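Local coordinates for putative Fe-S biosynthesis protein (Lactobacillus acidophilus, PDB 2QGO) that probably takes part in iron-sulphur cluster biosynthesis, though its exact role is not established, at residues 26-31 with 72-77; 52-57 with 110-115; 84-89 with 100-105. All coordinates share one frame; numbering follows the deposited sequence.

Interaction 1 of 3, residues 26-31 with 72-77; sequences LILITD and VKIYTS
Leu26 opens a short parallel ladder in which strand 26-30 is bonded through the backbone to strand 73-76, the two axes diverging by 33°. Its N-H points almost straight at Lys73 O (2.7 Å), and its carbonyl receives Tyr75 N at 2.6 Å, so the residue spans Ile74 with both polar groups satisfied. The same Leu26 O also meets the CA-H of Ile74 and lies in the plane of the Tyr75 ring, at its edge. With CG set beside the backbone N (chi1 -59°), the Leu26 side chain reaches back along the partner strand, where CD1 crosses Val72 CG1 obliquely at 3.6 Å, while its CB packs against Ile74 CB. Ile27 sends its side chain to the other face, the one it shares with Tyr75, and its CA-H faces Tyr75 O. Leu28 returns to the Leu26 side: its N binds Tyr75 O (2.9 Å), and its CB touches Ile74 CD1 at 4.0 Å. The ladder then passes from main chain to side chain, because Leu28 O takes a hydrogen bond from Thr76 OG1 at 2.9 Å, nearly along the C=O axis. That hydroxyl is anti to the backbone N (chi1 -165°), which turns it across to strand 26-30. A valine here has no hydroxyl to give Leu28 O, and the loss would probably leave that buried residue's carbonyl less well satisfied and the end of the ladder looser. Strand 50-55 flanks 26-30 and strand 64-65 flanks 73-76, while Ser77 caps helix 78-81, whose Asp80 binds Thr30 N.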
loop_
_atom_site.group_PDB
_atom_site.type_symbol
_atom_site.label_atom_id
_atom_site.label_comp_id
_atom_site.label_asym_id
_atom_site.label_seq_id
_atom_site.Cartn_x
_atom_site.Cartn_y
_atom_site.Cartn_z
ATOM N N LEU A 26 4.064 2.269 -5.483
ATOM C CA LEU A 26 3.080 1.886 -4.475
ATOM C C LEU A 26 3.375 2.538 -3.136
ATOM O O LEU A 26 4.527 2.628 -2.717
ATOM C CB LEU A 26 3.040 0.367 -4.305
ATOM C CG LEU A 26 2.699 -0.423 -5.565
ATOM C CD1 LEU A 26 2.724 -1.907 -5.242
ATOM C CD2 LEU A 26 1.320 -0.001 -6.095
ATOM N N ILE A 27 2.319 2.993 -2.478
ATOM C CA ILE A 27 2.431 3.640 -1.182
ATOM C C ILE A 27 1.551 2.910 -0.180
ATOM O O ILE A 27 0.331 2.880 -0.325
ATOM C CB ILE A 27 1.970 5.112 -1.265
ATOM C CG1 ILE A 27 2.855 5.876 -2.250
ATOM C CG2 ILE A 27 1.982 5.746 0.120
ATOM C CD1 ILE A 27 2.340 7.271 -2.584
ATOM N N LEU A 28 2.178 2.314 0.827
ATOM C CA LEU A 28 1.446 1.598 1.867
ATOM C C LEU A 28 1.296 2.545 3.047
ATOM O O LEU A 28 2.278 3.061 3.566
ATOM C CB LEU A 28 2.217 0.344 2.294
ATOM C CG LEU A 28 1.698 -0.464 3.493
ATOM C CD1 LEU A 28 0.279 -0.972 3.214
ATOM C CD2 LEU A 28 2.653 -1.644 3.764
ATOM N N ILE A 29 0.065 2.791 3.464
ATOM C CA ILE A 29 -0.159 3.692 4.582
ATOM C C ILE A 29 -1.346 3.260 5.419
ATOM O O ILE A 29 -2.133 2.405 5.012
ATOM C CB ILE A 29 -0.425 5.115 4.090
ATOM C CG1 ILE A 29 -1.656 5.113 3.189
ATOM C CG2 ILE A 29 0.786 5.642 3.342
ATOM C CD1 ILE A 29 -2.150 6.485 2.834
ATOM N N THR A 30 -1.456 3.852 6.604
ATOM C CA THR A 30 -2.574 3.560 7.487
ATOM C C THR A 30 -3.639 4.501 6.969
ATOM O O THR A 30 -3.329 5.547 6.406
ATOM C CB THR A 30 -2.289 3.946 8.952
ATOM O OG1 THR A 30 -2.193 5.372 9.045
ATOM C CG2 THR A 30 -0.990 3.331 9.436
ATOM N N ASP A 31 -4.894 4.139 7.142
ATOM C CA ASP A 31 -5.958 4.999 6.673
ATOM C C ASP A 31 -6.865 5.303 7.854
ATOM O O ASP A 31 -7.814 4.571 8.106
ATOM C CB ASP A 31 -6.751 4.299 5.567
ATOM C CG ASP A 31 -7.696 5.235 4.857
ATOM O OD1 ASP A 31 -7.909 6.360 5.369
ATOM O OD2 ASP A 31 -8.230 4.849 3.794
ATOM N N VAL A 72 9.484 -4.383 -6.410
ATOM C CA VAL A 72 8.304 -3.554 -6.270
ATOM C C VAL A 72 8.730 -2.204 -5.706
ATOM O O VAL A 72 9.451 -2.134 -4.708
ATOM C CB VAL A 72 7.277 -4.214 -5.321
ATOM C CG1 VAL A 72 6.076 -3.298 -5.119
ATOM C CG2 VAL A 72 6.837 -5.554 -5.901
ATOM N N LYS A 73 8.299 -1.132 -6.358
ATOM C CA LYS A 73 8.631 0.210 -5.896
ATOM C C LYS A 73 7.559 0.619 -4.888
ATOM O O LYS A 73 6.587 1.283 -5.241
ATOM C CB LYS A 73 8.658 1.174 -7.079
ATOM C CG LYS A 73 9.679 0.778 -8.135
ATOM C CD LYS A 73 9.586 1.658 -9.365
ATOM C CE LYS A 73 10.683 1.319 -10.346
ATOM N NZ LYS A 73 10.584 2.149 -11.583
ATOM N N ILE A 74 7.741 0.190 -3.642
ATOM C CA ILE A 74 6.784 0.478 -2.577
ATOM C C ILE A 74 7.372 1.390 -1.512
ATOM O O ILE A 74 8.485 1.181 -1.043
ATOM C CB ILE A 74 6.253 -0.844 -1.937
ATOM C CG1 ILE A 74 5.309 -0.527 -0.771
ATOM C CG2 ILE A 74 7.421 -1.728 -1.488
ATOM C CD1 ILE A 74 4.512 -1.728 -0.287
ATOM N N TYR A 75 6.599 2.401 -1.129
ATOM C CA TYR A 75 7.025 3.401 -0.151
ATOM C C TYR A 75 6.042 3.606 0.997
ATOM O O TYR A 75 4.944 3.057 1.005
ATOM C CB TYR A 75 7.196 4.751 -0.846
ATOM C CG TYR A 75 8.255 4.779 -1.919
ATOM C CD1 TYR A 75 9.480 5.394 -1.688
ATOM C CD2 TYR A 75 8.033 4.200 -3.170
ATOM C CE1 TYR A 75 10.465 5.439 -2.675
ATOM C CE2 TYR A 75 9.022 4.233 -4.174
ATOM C CZ TYR A 75 10.237 4.860 -3.913
ATOM O OH TYR A 75 11.231 4.918 -4.872
ATOM N N THR A 76 6.465 4.427 1.956
ATOM C CA THR A 76 5.649 4.796 3.103
ATOM C C THR A 76 6.243 6.072 3.702
ATOM O O THR A 76 7.179 6.642 3.145
ATOM C CB THR A 76 5.613 3.680 4.167
ATOM O OG1 THR A 76 4.536 3.932 5.077
ATOM C CG2 THR A 76 6.919 3.624 4.944
ATOM N N SER A 77 5.692 6.534 4.819
ATOM C CA SER A 77 6.194 7.746 5.458
ATOM C C SER A 77 6.693 7.458 6.866
ATOM O O SER A 77 6.478 6.370 7.408
ATOM C CB SER A 77 5.106 8.831 5.501
ATOM O OG SER A 77 4.009 8.463 6.321
#

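Interaction 2 of 3, residues 52-57 with 110-115; sequences IIWLDK and VDIGNG
The indole of Trp54 lies against Asn114, and this crossing dominates one face of the parallel pair formed by strands 52-55 and 110-114. Trp54 CG occupies the crowded position between backbone N and carbonyl carbon (chi1 67°), folding the ring over the neighbouring strand. Asn114 CA then sits over the five-membered ring, 3.8 Å from its centroid, in a CH-pi contact. Farther out, Asn114 ND2 comes within 3.2 Å of Trp54 CZ2, the amide plane turned 42° from the indole. At the indole edge, Ile112 CG2 approaches Trp54 CD1 at 4.1 Å, and Ile112 CG1 in turn lies alongside Ile52 CB. On the side of Ile53, Ile53 CG2 and Leu55 CD2 both close on Gly115 CA, each at 3.6 Å, where the helix begins, and a beta carbon on Gly115 would run into Leu55 CD2. Backbone bonds fix this register, with Ile52 N on Asp111 O, Gly113 N on Ile52 O and Trp54 N on Gly113 O (3.0 Å). Trp54 O is doubly held, by Gly115 N and by a water that also donates to Asn114 OD1 (2.8 Å). That OD1 has a further task, accepting from Ala117 N as the side chain caps helix 115-125. The result is a parallel beta ladder inside the mixed sheet, running at Asn114 directly into an N-capped helix, the C-terminal helix of the modelled chain.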
loop_
_atom_site.group_PDB
_atom_site.type_symbol
_atom_site.label_atom_id
_atom_site.label_comp_id
_atom_site.label_asym_id
_atom_site.label_seq_id
_atom_site.Cartn_x
_atom_site.Cartn_y
_atom_site.Cartn_z
ATOM N N ILE A 52 -3.311 0.436 -0.089
ATOM C CA ILE A 52 -2.227 0.563 -1.054
ATOM C C ILE A 52 -2.629 1.648 -2.033
ATOM O O ILE A 52 -3.660 1.551 -2.690
ATOM C CB ILE A 52 -2.005 -0.741 -1.854
ATOM C CG1 ILE A 52 -1.244 -1.753 -0.998
ATOM C CG2 ILE A 52 -1.236 -0.441 -3.148
ATOM C CD1 ILE A 52 0.153 -1.279 -0.606
ATOM N N ILE A 53 -1.810 2.680 -2.126
ATOM C CA ILE A 53 -2.087 3.769 -3.041
ATOM C C ILE A 53 -1.090 3.663 -4.177
ATOM O O ILE A 53 0.104 3.532 -3.929
ATOM C CB ILE A 53 -1.901 5.135 -2.339
ATOM C CG1 ILE A 53 -2.760 5.184 -1.076
ATOM C CG2 ILE A 53 -2.245 6.268 -3.286
ATOM C CD1 ILE A 53 -4.219 4.828 -1.301
ATOM N N TRP A 54 -1.561 3.695 -5.418
ATOM C CA TRP A 54 -0.623 3.631 -6.530
ATOM C C TRP A 54 -0.513 4.961 -7.276
ATOM O O TRP A 54 -1.487 5.702 -7.406
ATOM C CB TRP A 54 -0.979 2.494 -7.501
ATOM C CG TRP A 54 -2.245 2.661 -8.267
ATOM C CD1 TRP A 54 -3.476 2.182 -7.931
ATOM C CD2 TRP A 54 -2.398 3.306 -9.542
ATOM N NE1 TRP A 54 -4.388 2.478 -8.918
ATOM C CE2 TRP A 54 -3.755 3.169 -9.917
ATOM C CE3 TRP A 54 -1.522 3.985 -10.401
ATOM C CZ2 TRP A 54 -4.256 3.683 -11.119
ATOM C CZ3 TRP A 54 -2.022 4.502 -11.602
ATOM C CH2 TRP A 54 -3.378 4.347 -11.946
ATOM N N LEU A 55 0.695 5.257 -7.744
ATOM C CA LEU A 55 0.973 6.489 -8.478
ATOM C C LEU A 55 1.897 6.176 -9.648
ATOM O O LEU A 55 2.375 5.049 -9.787
ATOM C CB LEU A 55 1.664 7.513 -7.569
ATOM C CG LEU A 55 0.976 8.044 -6.309
ATOM C CD1 LEU A 55 1.969 8.932 -5.562
ATOM C CD2 LEU A 55 -0.277 8.843 -6.667
ATOM N N ASP A 56 2.152 7.171 -10.493
ATOM C CA ASP A 56 3.052 6.950 -11.622
ATOM C C ASP A 56 4.441 7.528 -11.395
ATOM O O ASP A 56 5.379 7.219 -12.124
ATOM C CB ASP A 56 2.430 7.481 -12.906
ATOM C CG ASP A 56 1.416 6.514 -13.476
ATOM O OD1 ASP A 56 1.831 5.405 -13.873
ATOM O OD2 ASP A 56 0.211 6.839 -13.508
ATOM N N LYS A 57 4.559 8.349 -10.356
ATOM C CA LYS A 57 5.820 8.960 -9.966
ATOM C C LYS A 57 5.838 9.002 -8.445
ATOM O O LYS A 57 4.792 8.908 -7.797
ATOM C CB LYS A 57 5.953 10.375 -10.540
ATOM C CG LYS A 57 6.187 10.399 -12.049
ATOM C CD LYS A 57 6.504 11.808 -12.567
ATOM C CE LYS A 57 8.002 12.134 -12.506
ATOM N NZ LYS A 57 8.584 12.034 -11.130
ATOM N N VAL A 110 -7.249 -4.895 3.005
ATOM C CA VAL A 110 -6.528 -3.706 2.566
ATOM C C VAL A 110 -7.135 -3.190 1.266
ATOM O O VAL A 110 -7.360 -3.954 0.326
ATOM C CB VAL A 110 -5.024 -4.012 2.312
ATOM C CG1 VAL A 110 -4.293 -2.734 1.897
ATOM C CG2 VAL A 110 -4.382 -4.622 3.561
ATOM N N ASP A 111 -7.397 -1.888 1.218
ATOM C CA ASP A 111 -7.971 -1.271 0.028
ATOM C C ASP A 111 -6.893 -0.776 -0.940
ATOM O O ASP A 111 -5.747 -0.550 -0.560
ATOM C CB ASP A 111 -8.863 -0.087 0.414
ATOM C CG ASP A 111 -9.938 -0.468 1.405
ATOM O OD1 ASP A 111 -10.666 -1.459 1.156
ATOM O OD2 ASP A 111 -10.065 0.226 2.436
ATOM N N ILE A 112 -7.273 -0.632 -2.200
ATOM C CA ILE A 112 -6.367 -0.127 -3.215
ATOM C C ILE A 112 -6.987 1.132 -3.800
ATOM O O ILE A 112 -8.167 1.149 -4.148
ATOM C CB ILE A 112 -6.165 -1.133 -4.357
ATOM C CG1 ILE A 112 -5.305 -2.307 -3.875
ATOM C CG2 ILE A 112 -5.519 -0.432 -5.557
ATOM C CD1 ILE A 112 -5.175 -3.399 -4.909
ATOM N N GLY A 113 -6.189 2.184 -3.908
ATOM C CA GLY A 113 -6.704 3.416 -4.460
ATOM C C GLY A 113 -5.779 4.093 -5.448
ATOM O O GLY A 113 -4.559 4.123 -5.267
ATOM N N ASN A 114 -6.383 4.613 -6.510
ATOM C CA ASN A 114 -5.680 5.353 -7.547
ATOM C C ASN A 114 -5.382 6.718 -6.914
ATOM O O ASN A 114 -6.283 7.532 -6.743
ATOM C CB ASN A 114 -6.600 5.533 -8.756
ATOM C CG ASN A 114 -5.979 6.384 -9.844
ATOM O OD1 ASN A 114 -5.203 7.300 -9.571
ATOM N ND2 ASN A 114 -6.337 6.097 -11.090
ATOM N N GLY A 115 -4.118 6.957 -6.578
ATOM C CA GLY A 115 -3.731 8.204 -5.940
ATOM C C GLY A 115 -4.141 9.489 -6.641
ATOM O O GLY A 115 -4.696 10.403 -6.023
HETATM O O HOH W 1 -2.409 7.342 -9.460
#

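Interaction 3 of 3, residues 84-89 with 100-105; sequences LGPNMV and SSDEGL
Val89 O is gripped twice, by Ser100 N at 3.0 Å in the carbonyl plane and by a water at 2.8 Å. The same water lies 2.7 Å from Ser100 OG, whose crowded chi1 of 62° places the hydroxyl next to Val89 CB. Ser100 O answers by accepting Val89 N at 2.8 Å, although the donor stands 31° above the carbonyl plane, and the CA-H of Met88 points at this oxygen as well. The two reciprocal bonds make Val89 and Ser100 an antiparallel hydrogen-bonded pair at the open end of the beta hairpin built from strands 88-93 and 96-101. Beyond Ser100 the second strand enters a type I turn from Ser101 to Gly104, and Ser101 OG, accepting from Glu103 N, adds an ST turn. Within the turn, Asp102 N reaches Pro86 O in a straight bond of 3.2 Å (168° at the hydrogen) lying nearly along the C=O axis. Ser101 CB comes up to Pro86 O at 3.3 Å, with Gly85 just behind, where a beta carbon would collide with Ser101 OG. The Glu103 chain crosses the Pro86 ring at about a right angle, its CD 4.0 Å from Pro86 CD. A second water donates to both Asn87 O and Asp102 OD1, bridging the loop before strand 88-93 to the turn, while Met88 pairs through its backbone with Asn5 and Lys7 on the far side.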
loop_
_atom_site.group_PDB
_atom_site.type_symbol
_atom_site.label_atom_id
_atom_site.label_comp_id
_atom_site.label_asym_id
_atom_site.label_seq_id
_atom_site.Cartn_x
_atom_site.Cartn_y
_atom_site.Cartn_z
ATOM N N LEU A 84 3.446 -0.041 11.027
ATOM C CA LEU A 84 3.692 -1.206 10.187
ATOM C C LEU A 84 4.484 -2.158 11.066
ATOM O O LEU A 84 4.842 -1.802 12.191
ATOM C CB LEU A 84 4.484 -0.816 8.933
ATOM C CG LEU A 84 3.738 0.199 8.055
ATOM C CD1 LEU A 84 4.575 0.585 6.839
ATOM C CD2 LEU A 84 2.404 -0.405 7.623
ATOM N N GLY A 85 4.751 -3.365 10.579
ATOM C CA GLY A 85 5.483 -4.311 11.400
ATOM C C GLY A 85 6.678 -4.910 10.701
ATOM O O GLY A 85 6.880 -4.671 9.513
ATOM N N PRO A 86 7.491 -5.702 11.415
ATOM C CA PRO A 86 8.686 -6.344 10.854
ATOM C C PRO A 86 8.365 -7.563 9.995
ATOM O O PRO A 86 7.512 -8.377 10.355
ATOM C CB PRO A 86 9.489 -6.710 12.097
ATOM C CG PRO A 86 8.404 -7.070 13.080
ATOM C CD PRO A 86 7.375 -5.967 12.861
ATOM N N ASN A 87 9.054 -7.678 8.861
ATOM C CA ASN A 87 8.874 -8.793 7.932
ATOM C C ASN A 87 7.418 -8.929 7.498
ATOM O O ASN A 87 6.767 -9.944 7.753
ATOM C CB ASN A 87 9.354 -10.097 8.579
ATOM C CG ASN A 87 10.819 -10.044 8.976
ATOM O OD1 ASN A 87 11.185 -10.396 10.103
ATOM N ND2 ASN A 87 11.663 -9.600 8.055
ATOM N N MET A 88 6.914 -7.900 6.826
ATOM C CA MET A 88 5.540 -7.908 6.363
ATOM C C MET A 88 5.306 -8.796 5.154
ATOM O O MET A 88 6.184 -9.004 4.321
ATOM C CB MET A 88 5.073 -6.491 6.035
ATOM C CG MET A 88 4.983 -5.583 7.247
ATOM S SD MET A 88 4.473 -3.904 6.822
ATOM C CE MET A 88 6.015 -3.280 6.182
ATOM N N VAL A 89 4.094 -9.314 5.082
ATOM C CA VAL A 89 3.676 -10.161 3.993
ATOM C C VAL A 89 2.318 -9.662 3.515
ATOM O O VAL A 89 1.420 -9.414 4.321
ATOM C CB VAL A 89 3.531 -11.631 4.448
ATOM C CG1 VAL A 89 2.870 -12.455 3.348
ATOM C CG2 VAL A 89 4.900 -12.213 4.797
ATOM N N SER A 100 0.126 -8.617 6.887
ATOM C CA SER A 100 0.512 -9.205 8.162
ATOM C C SER A 100 2.016 -9.099 8.375
ATOM O O SER A 100 2.758 -8.717 7.474
ATOM C CB SER A 100 0.103 -10.680 8.207
ATOM O OG SER A 100 0.766 -11.426 7.192
ATOM N N SER A 101 2.457 -9.444 9.580
ATOM C CA SER A 101 3.875 -9.403 9.929
ATOM C C SER A 101 4.166 -10.509 10.938
ATOM O O SER A 101 3.321 -11.369 11.175
ATOM C CB SER A 101 4.223 -8.045 10.547
ATOM O OG SER A 101 3.581 -7.899 11.798
ATOM N N ASP A 102 5.357 -10.480 11.535
ATOM C CA ASP A 102 5.723 -11.486 12.533
ATOM C C ASP A 102 4.853 -11.359 13.783
ATOM O O ASP A 102 4.734 -12.305 14.562
ATOM C CB ASP A 102 7.190 -11.352 12.946
ATOM C CG ASP A 102 8.148 -11.622 11.810
ATOM O OD1 ASP A 102 7.869 -12.513 10.975
ATOM O OD2 ASP A 102 9.195 -10.948 11.768
ATOM N N GLU A 103 4.243 -10.192 13.967
ATOM C CA GLU A 103 3.399 -9.942 15.130
ATOM C C GLU A 103 1.940 -10.348 14.923
ATOM O O GLU A 103 1.144 -10.336 15.868
ATOM C CB GLU A 103 3.495 -8.460 15.508
ATOM C CG GLU A 103 4.932 -7.945 15.457
ATOM C CD GLU A 103 5.101 -6.558 16.046
ATOM O OE1 GLU A 103 4.402 -5.617 15.597
ATOM O OE2 GLU A 103 5.945 -6.415 16.969
ATOM N N GLY A 104 1.588 -10.717 13.695
ATOM C CA GLY A 104 0.225 -11.128 13.421
ATOM C C GLY A 104 -0.447 -10.374 12.286
ATOM O O GLY A 104 0.215 -9.688 11.506
ATOM N N LEU A 105 -1.771 -10.508 12.196
ATOM C CA LEU A 105 -2.543 -9.848 11.153
ATOM C C LEU A 105 -2.696 -8.357 11.429
ATOM O O LEU A 105 -3.100 -7.955 12.514
ATOM C CB LEU A 105 -3.932 -10.488 11.021
ATOM C CG LEU A 105 -4.867 -9.888 9.956
ATOM C CD1 LEU A 105 -4.293 -10.120 8.561
ATOM C CD2 LEU A 105 -6.250 -10.530 10.067
HETATM O O HOH W 2 6.251 -12.487 8.583
HETATM O O HOH W 3 -0.447 -11.448 4.790
#

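From the N terminus, strand 25-30 is followed by strand 50-55, its antiparallel neighbour in the sheet. Interaction 1 closes the first long loop when the chain returns at 72-77. Interaction 2, opened at 52-57 inside that loop, closes only at 110-115, so the two cross along the sequence. They also touch: Ile27 N probably bonds to Ile53 O, and Leu26 CD2 packs on Trp54 CB. Interaction 3 begins after interaction 1 has closed and falls wholly within the span of interaction 2, about 20 Å from it between centres. Leu84 and Met88 nevertheless pack against Leu28 of interaction 1, setting the hairpin and the loop before it against strand 25-30, a strand farther across the same sheet.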